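Local coordinates for protein nicotinamide riboside transporter PnuC (Neisseria mucosa ATCC 25996, PDB 4QTN) that transports nicotinamide riboside, a form of vitamin B3, across the bacterial inner membrane as a homotrimer, at the interface of chains A and B. Coordinates in Å, arbitrary orientation; residue numbers count along the deposited sequence, not the author numbering. Chains: chain A/B, Nicotinamide riboside transporter PnuC.

All three contacts use one transmembrane helix of chain A, 17-36, which lies against several helices of chain B, so they form one continuous seam of the homotrimer. Contact 2 is at the cytoplasmic end and contact 1 towards the periplasmic end, with about 15 Å between the centres of their C-alpha atoms. Contact 3 falls between them, about 8 Å from contact 1 and 10 Å from contact 2. It shares A:Val32 with contact 1 and A:Met25 with contact 2. In chain B, helix 128-147 serves contacts 1 and 2, and helix 181-198 serves contacts 2 and 3.

Contact 1: the interface of chains A and B. Residues chain A 31-32, 35; chain B 138-139, 142-143.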
loop_
_atom_site.group_PDB
_atom_site.type_symbol
_atom_site.label_atom_id
_atom_site.label_comp_id
_atom_site.label_asym_id
_atom_site.label_seq_id
_atom_site.Cartn_x
_atom_site.Cartn_y
_atom_site.Cartn_z
ATOM N N ALA A 31 5.270 -10.992 -18.418
ATOM C CA ALA A 31 5.432 -11.383 -19.828
ATOM C C ALA A 31 5.319 -10.180 -20.743
ATOM O O ALA A 31 6.072 -10.050 -21.704
ATOM C CB ALA A 31 4.410 -12.415 -20.209
ATOM N N VAL A 32 4.364 -9.299 -20.423
ATOM C CA VAL A 32 4.057 -8.089 -21.221
ATOM C C VAL A 32 5.192 -7.082 -21.168
ATOM O O VAL A 32 5.596 -6.586 -22.181
ATOM C CB VAL A 32 2.716 -7.421 -20.761
ATOM C CG1 VAL A 32 2.683 -5.930 -21.110
ATOM C CG2 VAL A 32 1.510 -8.157 -21.345
ATOM N N VAL A 35 7.409 -8.500 -23.759
ATOM C CA VAL A 35 7.033 -8.283 -25.195
ATOM C C VAL A 35 7.282 -6.825 -25.649
ATOM O O VAL A 35 7.211 -6.517 -26.828
ATOM C CB VAL A 35 5.547 -8.688 -25.484
ATOM C CG1 VAL A 35 5.170 -8.436 -26.934
ATOM C CG2 VAL A 35 5.316 -10.141 -25.140
ATOM N N SER B 138 -3.816 -11.312 -23.658
ATOM C CA SER B 138 -3.135 -10.042 -23.350
ATOM C C SER B 138 -1.694 -9.961 -23.811
ATOM O O SER B 138 -1.238 -8.888 -24.166
ATOM C CB SER B 138 -3.210 -9.718 -21.861
ATOM O OG SER B 138 -4.552 -9.704 -21.414
ATOM N N VAL B 139 -0.963 -11.076 -23.790
ATOM C CA VAL B 139 0.388 -11.078 -24.395
ATOM C C VAL B 139 0.349 -11.147 -25.925
ATOM O O VAL B 139 1.078 -10.408 -26.602
ATOM C CB VAL B 139 1.317 -12.185 -23.842
ATOM C CG1 VAL B 139 2.518 -11.569 -23.125
ATOM C CG2 VAL B 139 0.548 -13.146 -22.945
ATOM N N THR B 142 -0.531 -8.020 -27.365
ATOM C CA THR B 142 0.386 -6.902 -27.184
ATOM C C THR B 142 1.231 -6.654 -28.409
ATOM O O THR B 142 1.546 -5.512 -28.728
ATOM C CB THR B 142 1.260 -7.049 -25.949
ATOM O OG1 THR B 142 0.424 -7.262 -24.820
ATOM C CG2 THR B 142 2.068 -5.790 -25.717
ATOM N N SER B 143 1.564 -7.724 -29.120
ATOM C CA SER B 143 2.338 -7.630 -30.373
ATOM C C SER B 143 1.549 -6.859 -31.463
ATOM O O SER B 143 2.138 -6.259 -32.371
ATOM C CB SER B 143 2.704 -9.038 -30.862
ATOM O OG SER B 143 2.843 -9.939 -29.761
#
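B:Val139 presses its CG1 methyl into the surface of helix 17-36 of chain A, and this is where the packing is tight. That CG1 methyl of B:Val139 meets A:Ala31 CB at 3.6 Å and, one turn further along the helix, A:Val35 CG2 at 3.7 Å. A:Val32 comes in obliquely, its CG2 lying 4.0 Å from the same B:Val139 CG1, so A:Ala31, A:Val35 and A:Val32 all reach this one branch; the small alanine may let the helices approach here. B:Val139 and A:Val35 each bury a little over 50 Å² here. The A:Val35 side chain divides its work: CG1, anti to the backbone N (chi1 179°), leans towards B:Ser143, while CG2 turns back to B:Val139. On that B:Ser143 side the fit is looser, with the serine hydroxyl OG 4.0 Å from A:Val35 CG1 and little surface hidden. B:Thr142 flanks the valine packing: its hydroxyl OG1 lies 3.7 Å from A:Val32 CG2, the two side chains crossing at about a right angle. Within chain B, B:Thr142 OG1 donates to the carbonyl O of B:Ser138 one turn back, modelled at 2.4 Å, a length not to be leaned on at this resolution. The patch joins two roughly parallel transmembrane helices, 17-36 of chain A and 128-147 of chain B, in the periplasmic half of the trimer interface.

Contact 2: the interface of chains A and B. Residues chain A 21, 24-25; chain B 131, 135, 180, 183, 225.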
loop_
_atom_site.group_PDB
_atom_site.type_symbol
_atom_site.label_atom_id
_atom_site.label_comp_id
_atom_site.label_asym_id
_atom_site.label_seq_id
_atom_site.Cartn_x
_atom_site.Cartn_y
_atom_site.Cartn_z
ATOM N N VAL A 21 -5.511 -16.917 -9.691
ATOM C CA VAL A 21 -5.789 -15.714 -10.501
ATOM C C VAL A 21 -4.691 -14.688 -10.333
ATOM O O VAL A 21 -4.186 -14.155 -11.300
ATOM C CB VAL A 21 -7.171 -15.101 -10.162
ATOM C CG1 VAL A 21 -7.188 -13.602 -10.397
ATOM C CG2 VAL A 21 -8.259 -15.787 -10.968
ATOM N N LEU A 24 -1.337 -16.249 -12.161
ATOM C CA LEU A 24 -1.311 -16.184 -13.615
ATOM C C LEU A 24 -1.179 -14.766 -14.071
ATOM O O LEU A 24 -0.520 -14.497 -15.041
ATOM C CB LEU A 24 -2.536 -16.845 -14.244
ATOM C CG LEU A 24 -2.619 -18.388 -14.152
ATOM C CD1 LEU A 24 -3.709 -18.944 -15.042
ATOM C CD2 LEU A 24 -1.295 -19.084 -14.453
HETATM N N MSE A 25 -1.752 -13.840 -13.320
HETATM C CA MSE A 25 -1.705 -12.444 -13.692
HETATM C C MSE A 25 -0.369 -11.845 -13.389
HETATM O O MSE A 25 0.147 -11.085 -14.174
HETATM C CB MSE A 25 -2.799 -11.659 -13.016
HETATM C CG MSE A 25 -2.820 -10.273 -13.630
HETATM SE SE MSE A 25 -3.015 -8.970 -12.187
HETATM C CE MSE A 25 -4.836 -9.518 -11.717
ATOM N N TRP B 131 -9.460 -17.460 -17.202
ATOM C CA TRP B 131 -8.553 -16.380 -16.800
ATOM C C TRP B 131 -7.167 -16.533 -17.419
ATOM O O TRP B 131 -6.620 -15.584 -17.962
ATOM C CB TRP B 131 -8.445 -16.284 -15.289
ATOM C CG TRP B 131 -7.463 -15.274 -14.865
ATOM C CD1 TRP B 131 -6.270 -15.507 -14.285
ATOM C CD2 TRP B 131 -7.573 -13.861 -15.006
ATOM N NE1 TRP B 131 -5.620 -14.332 -14.042
ATOM C CE2 TRP B 131 -6.397 -13.299 -14.474
ATOM C CE3 TRP B 131 -8.556 -13.011 -15.519
ATOM C CZ2 TRP B 131 -6.165 -11.915 -14.440
ATOM C CZ3 TRP B 131 -8.325 -11.636 -15.493
ATOM C CH2 TRP B 131 -7.132 -11.104 -14.952
ATOM N N VAL B 135 -5.489 -13.956 -19.893
ATOM C CA VAL B 135 -4.127 -13.452 -19.732
ATOM C C VAL B 135 -3.308 -13.729 -20.993
ATOM O O VAL B 135 -2.598 -12.853 -21.473
ATOM C CB VAL B 135 -3.405 -14.021 -18.472
ATOM C CG1 VAL B 135 -1.993 -13.446 -18.359
ATOM C CG2 VAL B 135 -4.189 -13.699 -17.211
ATOM N N GLU B 180 -13.067 -10.307 -11.991
ATOM C CA GLU B 180 -11.602 -10.305 -12.092
ATOM C C GLU B 180 -10.988 -9.016 -12.677
ATOM O O GLU B 180 -9.784 -8.787 -12.551
ATOM C CB GLU B 180 -11.114 -11.544 -12.854
ATOM C CG GLU B 180 -11.216 -12.848 -12.056
ATOM C CD GLU B 180 -12.639 -13.432 -12.000
ATOM O OE1 GLU B 180 -13.478 -13.079 -12.862
ATOM O OE2 GLU B 180 -12.913 -14.257 -11.088
ATOM N N ALA B 183 -8.738 -7.168 -10.161
ATOM C CA ALA B 183 -7.359 -7.559 -10.030
ATOM C C ALA B 183 -6.526 -6.728 -10.994
ATOM O O ALA B 183 -5.618 -6.001 -10.576
ATOM C CB ALA B 183 -7.201 -9.045 -10.299
ATOM N N TYR B 225 -12.772 -5.082 -5.530
ATOM C CA TYR B 225 -12.579 -6.514 -5.530
ATOM C C TYR B 225 -13.497 -7.114 -4.475
ATOM O O TYR B 225 -14.317 -7.980 -4.781
ATOM C CB TYR B 225 -11.081 -6.906 -5.259
ATOM C CG TYR B 225 -10.702 -8.264 -5.847
ATOM C CD1 TYR B 225 -11.520 -9.375 -5.652
ATOM C CD2 TYR B 225 -9.562 -8.422 -6.632
ATOM C CE1 TYR B 225 -11.225 -10.602 -6.216
ATOM C CE2 TYR B 225 -9.249 -9.660 -7.212
ATOM C CZ TYR B 225 -10.095 -10.749 -6.997
ATOM O OH TYR B 225 -9.834 -11.996 -7.561
#
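B:Trp131 inserts its indole against A:Val21, A:Leu24 and A:Met25, a subunit-interface tryptophan near the cytoplasmic end of the trimer seam in this PnuC-family permease. Its ring nitrogen NE1 lies 3.1 Å from the backbone O of A:Val21; the hydrogen bond is weak, bent to 128° at the hydrogen. The A:Val21 side chain crosses the tryptophan at about a right angle and sets CG1 over one face of the ring, 4.0 Å above the plane and towards the rim. A:Met25, a selenomethionine, comes in at the edge instead: its CB lies in the ring plane, 3.7 Å from B:Trp131 CZ2. The selenomethionine methyl also points at B:Ala183, but the modelled approach is too close, and its detail is doubtful. A:Leu24 CB lies 4.0 Å from B:Trp131 CD1, at the pyrrole part of the indole. B:Trp131 reaches helix 17-36 from the start of helix 128-147 because its chi1 of 176° puts CG opposite the backbone N. Behind it, B:Val135 CG2, one turn along the same helix, backs the opposite face 3.4 Å from the plane, and B:Glu180 CG lies more distantly over the face that A:Val21 uses. Further out, the B:Tyr225 hydroxyl OH approaches A:Val21 CG1 at 4.2 Å.

Contact 3: the interface of chains A and B. Residues chain A 25, 29, 32; chain B 162, 166, 187.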
loop_
_atom_site.group_PDB
_atom_site.type_symbol
_atom_site.label_atom_id
_atom_site.label_comp_id
_atom_site.label_asym_id
_atom_site.label_seq_id
_atom_site.Cartn_x
_atom_site.Cartn_y
_atom_site.Cartn_z
HETATM N N MSE A 25 -1.752 -13.840 -13.320
HETATM C CA MSE A 25 -1.705 -12.444 -13.692
HETATM C C MSE A 25 -0.369 -11.845 -13.389
HETATM O O MSE A 25 0.147 -11.085 -14.174
HETATM C CB MSE A 25 -2.799 -11.659 -13.016
HETATM C CG MSE A 25 -2.820 -10.273 -13.630
HETATM SE SE MSE A 25 -3.015 -8.970 -12.187
HETATM C CE MSE A 25 -4.836 -9.518 -11.717
ATOM N N ILE A 29 1.719 -9.993 -16.437
ATOM C CA ILE A 29 2.201 -8.599 -16.429
ATOM C C ILE A 29 3.712 -8.557 -16.627
ATOM O O ILE A 29 4.244 -7.665 -17.286
ATOM C CB ILE A 29 1.793 -7.857 -15.130
ATOM C CG1 ILE A 29 0.249 -7.837 -14.962
ATOM C CG2 ILE A 29 2.393 -6.449 -15.072
ATOM C CD1 ILE A 29 -0.560 -7.912 -16.265
ATOM N N VAL A 32 4.364 -9.299 -20.423
ATOM C CA VAL A 32 4.057 -8.089 -21.221
ATOM C C VAL A 32 5.192 -7.082 -21.168
ATOM O O VAL A 32 5.596 -6.586 -22.181
ATOM C CB VAL A 32 2.716 -7.421 -20.761
ATOM C CG1 VAL A 32 2.683 -5.930 -21.110
ATOM C CG2 VAL A 32 1.510 -8.157 -21.345
ATOM N N VAL B 162 2.648 -0.377 -21.257
ATOM C CA VAL B 162 2.171 -1.583 -20.567
ATOM C C VAL B 162 0.843 -1.329 -19.884
ATOM O O VAL B 162 -0.120 -2.088 -20.076
ATOM C CB VAL B 162 3.201 -2.117 -19.542
ATOM C CG1 VAL B 162 2.585 -3.224 -18.695
ATOM C CG2 VAL B 162 4.440 -2.637 -20.259
ATOM N N VAL B 166 -2.928 -3.297 -20.194
ATOM C CA VAL B 166 -3.596 -3.798 -18.998
ATOM C C VAL B 166 -4.970 -3.138 -18.839
ATOM O O VAL B 166 -5.985 -3.830 -18.710
ATOM C CB VAL B 166 -2.698 -3.622 -17.736
ATOM C CG1 VAL B 166 -3.500 -3.692 -16.460
ATOM C CG2 VAL B 166 -1.630 -4.698 -17.710
ATOM N N VAL B 187 -3.603 -3.234 -10.541
ATOM C CA VAL B 187 -2.299 -3.093 -11.183
ATOM C C VAL B 187 -2.222 -1.832 -12.027
ATOM O O VAL B 187 -1.220 -1.108 -11.936
ATOM C CB VAL B 187 -1.898 -4.336 -12.020
ATOM C CG1 VAL B 187 -0.654 -4.048 -12.847
ATOM C CG2 VAL B 187 -1.657 -5.532 -11.114
#
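The middle of transmembrane helix 17-36 of chain A packs here on two helices of chain B, 158-175 and 181-198, in an apolar stretch of the PnuC trimer interface. Both chain B helices also hold residues of the nicotinamide riboside pocket, B:Gln171 on the first and B:Trp185, B:Val188 and B:Asn189 on the second, so the subunit contact may steady helices that line the transport site. A:Ile29 stands at the centre and buries 42 Å², more than any other residue of the patch. Its CG1 is anti to the carbonyl carbon (chi1 -59°), and at the end of the chain A:Ile29 CD1 lies 3.7 Å from B:Val166 CG2. The two side chains cross at about a right angle, the CG2 branch of the valine taking the end of the isoleucine. B:Val162, one turn before B:Val166 on helix 158-175, takes A:Val32, which offers its CG1 branch, the one not turned towards helix 128-147. A:Val32 CG1 approaches both arms of the valine fork, 3.6 Å from B:Val162 CG1 and 3.8 Å from B:Val162 CG2, as the two side chains pass in opposite directions. At the other end, towards the cytoplasm, the bent selenomethionine chain of A:Met25 (chi2 -136°) carries the selenium to helix 181-198. There the selenium SE of A:Met25 lies 3.8 Å from B:Val187 CG2, again with the side chains running past each other.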